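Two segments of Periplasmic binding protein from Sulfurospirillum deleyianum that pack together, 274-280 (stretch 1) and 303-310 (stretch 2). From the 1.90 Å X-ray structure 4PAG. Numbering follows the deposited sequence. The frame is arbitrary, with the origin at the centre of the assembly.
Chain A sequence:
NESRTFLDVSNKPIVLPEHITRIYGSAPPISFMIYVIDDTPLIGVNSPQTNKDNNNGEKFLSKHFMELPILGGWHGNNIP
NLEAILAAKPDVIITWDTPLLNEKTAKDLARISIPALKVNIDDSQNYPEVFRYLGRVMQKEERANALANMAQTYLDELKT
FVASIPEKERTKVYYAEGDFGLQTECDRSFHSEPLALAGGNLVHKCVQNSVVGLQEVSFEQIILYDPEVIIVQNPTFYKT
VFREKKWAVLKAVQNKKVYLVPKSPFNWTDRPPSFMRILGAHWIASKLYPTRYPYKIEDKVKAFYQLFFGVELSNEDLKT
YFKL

Stretch 1, residues 274-280: SFMRILG
Stretch 2, residues 303-310: AFYQLFFG

The contact centres on Phe304, which has the largest area covered by the other stretch. Its CA-to-CB bond points toward stretch 1, chi1 is t (-175°) and chi2 is -89°. Four side chains of stretch 1 contact the ring. Leu279 CB lies over one face, 3.9 Å from the ring centroid and 8° off the normal, a CH-pi contact. Leu279 CD2 also reaches Phe304 CD1 at 3.8 Å. Ile278 CG2 is 3.8 Å from Phe304 CE2, and Phe275 CE2 is 3.9 Å from Phe304 CZ. The selenium of Met276, a selenomethionine, sits at the ring edge, with SE 3.9 Å from Phe304 CE1. A flat, wide ring suits this place because it offers both a face and a rim to apolar neighbours.

The register follows from this centre: Leu279 CA and Phe304 CA are 7.1 Å apart. Leu279 is t, p and Ile278 is m, t; both point toward stretch 2.

Phe275 (chi1 75°, p; chi2 -87°) also points toward stretch 2. Its ring is nearly parallel to that of Phe308 (chi1 -79°, m; chi2 76°), with planes at 10°. The centroids are 5.5 Å apart and the rings are slid so that they barely overlap. The closest approach is Phe275 CE2 to Phe308 CD2, 3.5 Å. Ile278 CD1 touches Phe308 more loosely, 4.4 Å from CZ.

Met276 leaves its backbone sideways, but its m, m, m chain carries the end inward. There SE meets the edge of a second ring, 3.6 Å from Phe309 CZ. A long, flexible, apolar chain can reach both rings. Phe309 (chi1 -67°, m; chi2 -74°) also starts sideways and ends nearer stretch 1.

Tyr305 (chi1 -90°, m; chi2 68°) brings the contact to its polar edge. Leu279 CD2 is 3.8 Å from Tyr305 CE1, at the ring edge. Met276 CE is 3.4 Å from Tyr305 OH, which is hydrogen-bonded elsewhere in the structure. No hydrogen bond joins the stretches; apolar packing holds them, burying 391 Å² in total.

Each backbone is held locally. Ser274 to Arg277 form a type I turn, with Arg277 N to Ser274 O at 3.0 Å. Ser274 (chi1 80°, p) caps the turn: Met276 N donates to Ser274 OG at 3.1 Å. Helix follows, and Gly280 N bonds to Met276 O at 2.8 Å. Arg277 points away from stretch 2. Stretch 2 enters already helical at Ala303, with Phe308 N to Phe304 O at 2.9 Å. Gly310 leaves helical geometry at phi/psi 69/30, a positive phi that favours glycine.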

# COMPACT_ATOMS: atom_id res chain seq x y z
N SER A 274 0.04 -1.20 -1.02
CA SER A 274 -0.40 -0.85 -2.37
C SER A 274 0.67 -0.10 -3.14
O SER A 274 1.73 0.25 -2.61
CB SER A 274 -1.67 0.01 -2.32
OG SER A 274 -1.35 1.37 -2.03
N PHE A 275 0.36 0.15 -4.41
CA PHE A 275 1.20 0.96 -5.29
C PHE A 275 1.54 2.35 -4.72
O PHE A 275 2.49 2.98 -5.17
CB PHE A 275 0.48 1.15 -6.63
CG PHE A 275 -0.64 2.12 -6.56
CD1 PHE A 275 -1.90 1.72 -6.19
CD2 PHE A 275 -0.41 3.47 -6.81
CE1 PHE A 275 -2.94 2.65 -6.10
CE2 PHE A 275 -1.43 4.39 -6.72
CZ PHE A 275 -2.70 3.98 -6.36
N MSE A 276 0.77 2.83 -3.75
CA MSE A 276 1.08 4.12 -3.09
C MSE A 276 2.49 4.13 -2.52
O MSE A 276 3.08 5.20 -2.32
CB MSE A 276 0.12 4.42 -1.94
CG MSE A 276 -1.33 4.62 -2.36
SE MSE A 276 -1.58 6.20 -3.51
CE MSE A 276 -1.14 7.63 -2.22
N ARG A 277 3.03 2.94 -2.25
CA ARG A 277 4.40 2.79 -1.74
C ARG A 277 5.47 3.33 -2.67
O ARG A 277 6.57 3.70 -2.22
CB ARG A 277 4.69 1.33 -1.41
CG ARG A 277 3.93 0.85 -0.20
CD ARG A 277 3.89 -0.67 -0.08
NE ARG A 277 3.42 -1.02 1.25
CZ ARG A 277 3.46 -2.22 1.81
NH1 ARG A 277 3.93 -3.28 1.14
NH2 ARG A 277 3.01 -2.36 3.06
N ILE A 278 5.16 3.39 -3.97
CA ILE A 278 6.02 4.07 -4.93
C ILE A 278 6.40 5.48 -4.43
O ILE A 278 7.55 5.89 -4.54
CB ILE A 278 5.31 4.16 -6.30
CG1 ILE A 278 5.24 2.75 -6.91
CG2 ILE A 278 6.03 5.11 -7.24
CD1 ILE A 278 4.11 2.58 -7.91
N LEU A 279 5.42 6.18 -3.87
CA LEU A 279 5.64 7.50 -3.27
C LEU A 279 5.96 7.38 -1.78
O LEU A 279 6.85 8.07 -1.27
CB LEU A 279 4.40 8.37 -3.46
CG LEU A 279 4.42 9.75 -2.81
CD1 LEU A 279 5.46 10.63 -3.46
CD2 LEU A 279 3.04 10.39 -2.91
N GLY A 280 5.22 6.52 -1.08
CA GLY A 280 5.36 6.37 0.36
C GLY A 280 6.76 6.00 0.81
O GLY A 280 7.21 6.46 1.85
N ALA A 303 3.93 15.44 -8.59
CA ALA A 303 3.98 14.68 -9.84
C ALA A 303 3.21 13.37 -9.75
O ALA A 303 2.49 12.99 -10.66
CB ALA A 303 5.42 14.40 -10.24
N PHE A 304 3.35 12.68 -8.62
CA PHE A 304 2.67 11.41 -8.41
C PHE A 304 1.14 11.59 -8.41
O PHE A 304 0.41 10.86 -9.09
CB PHE A 304 3.17 10.76 -7.12
CG PHE A 304 2.61 9.40 -6.88
CD1 PHE A 304 1.42 9.25 -6.18
CD2 PHE A 304 3.26 8.26 -7.33
CE1 PHE A 304 0.89 8.00 -5.95
CE2 PHE A 304 2.74 7.00 -7.09
CZ PHE A 304 1.55 6.88 -6.40
N TYR A 305 0.66 12.59 -7.68
CA TYR A 305 -0.78 12.83 -7.59
C TYR A 305 -1.36 13.29 -8.92
O TYR A 305 -2.50 12.92 -9.26
CB TYR A 305 -1.12 13.79 -6.43
CG TYR A 305 -1.36 13.05 -5.13
CD1 TYR A 305 -0.31 12.39 -4.48
CD2 TYR A 305 -2.63 12.97 -4.57
CE1 TYR A 305 -0.53 11.69 -3.31
CE2 TYR A 305 -2.85 12.26 -3.39
CZ TYR A 305 -1.80 11.62 -2.77
OH TYR A 305 -2.00 10.91 -1.59
N GLN A 306 -0.58 14.04 -9.69
CA GLN A 306 -1.04 14.52 -10.99
C GLN A 306 -1.31 13.37 -11.93
O GLN A 306 -2.38 13.31 -12.55
CB GLN A 306 -0.03 15.49 -11.62
CG GLN A 306 -0.59 16.29 -12.79
CD GLN A 306 -0.55 15.57 -14.13
OE1 GLN A 306 0.28 14.68 -14.36
NE2 GLN A 306 -1.43 15.97 -15.04
N LEU A 307 -0.37 12.44 -12.02
CA LEU A 307 -0.46 11.33 -12.96
C LEU A 307 -1.41 10.25 -12.46
O LEU A 307 -2.31 9.81 -13.19
CB LEU A 307 0.93 10.74 -13.23
CG LEU A 307 0.97 9.51 -14.15
CD1 LEU A 307 0.46 9.85 -15.54
CD2 LEU A 307 2.37 8.93 -14.23
N PHE A 308 -1.22 9.82 -11.21
CA PHE A 308 -2.01 8.70 -10.67
C PHE A 308 -3.46 9.06 -10.39
O PHE A 308 -4.35 8.25 -10.65
CB PHE A 308 -1.34 8.08 -9.42
CG PHE A 308 -0.22 7.15 -9.76
CD1 PHE A 308 1.01 7.65 -10.15
CD2 PHE A 308 -0.40 5.77 -9.73
CE1 PHE A 308 2.05 6.80 -10.49
CE2 PHE A 308 0.63 4.92 -10.06
CZ PHE A 308 1.86 5.43 -10.45
N PHE A 309 -3.72 10.27 -9.89
CA PHE A 309 -5.06 10.68 -9.48
C PHE A 309 -5.68 11.78 -10.34
O PHE A 309 -6.87 12.03 -10.24
CB PHE A 309 -5.07 11.09 -7.99
CG PHE A 309 -4.79 9.94 -7.06
CD1 PHE A 309 -5.76 8.98 -6.82
CD2 PHE A 309 -3.56 9.81 -6.43
CE1 PHE A 309 -5.51 7.91 -5.97
CE2 PHE A 309 -3.31 8.74 -5.58
CZ PHE A 309 -4.28 7.79 -5.35
N GLY A 310 -4.87 12.42 -11.19
CA GLY A 310 -5.36 13.54 -11.99
C GLY A 310 -5.66 14.76 -11.15
O GLY A 310 -6.55 15.54 -11.48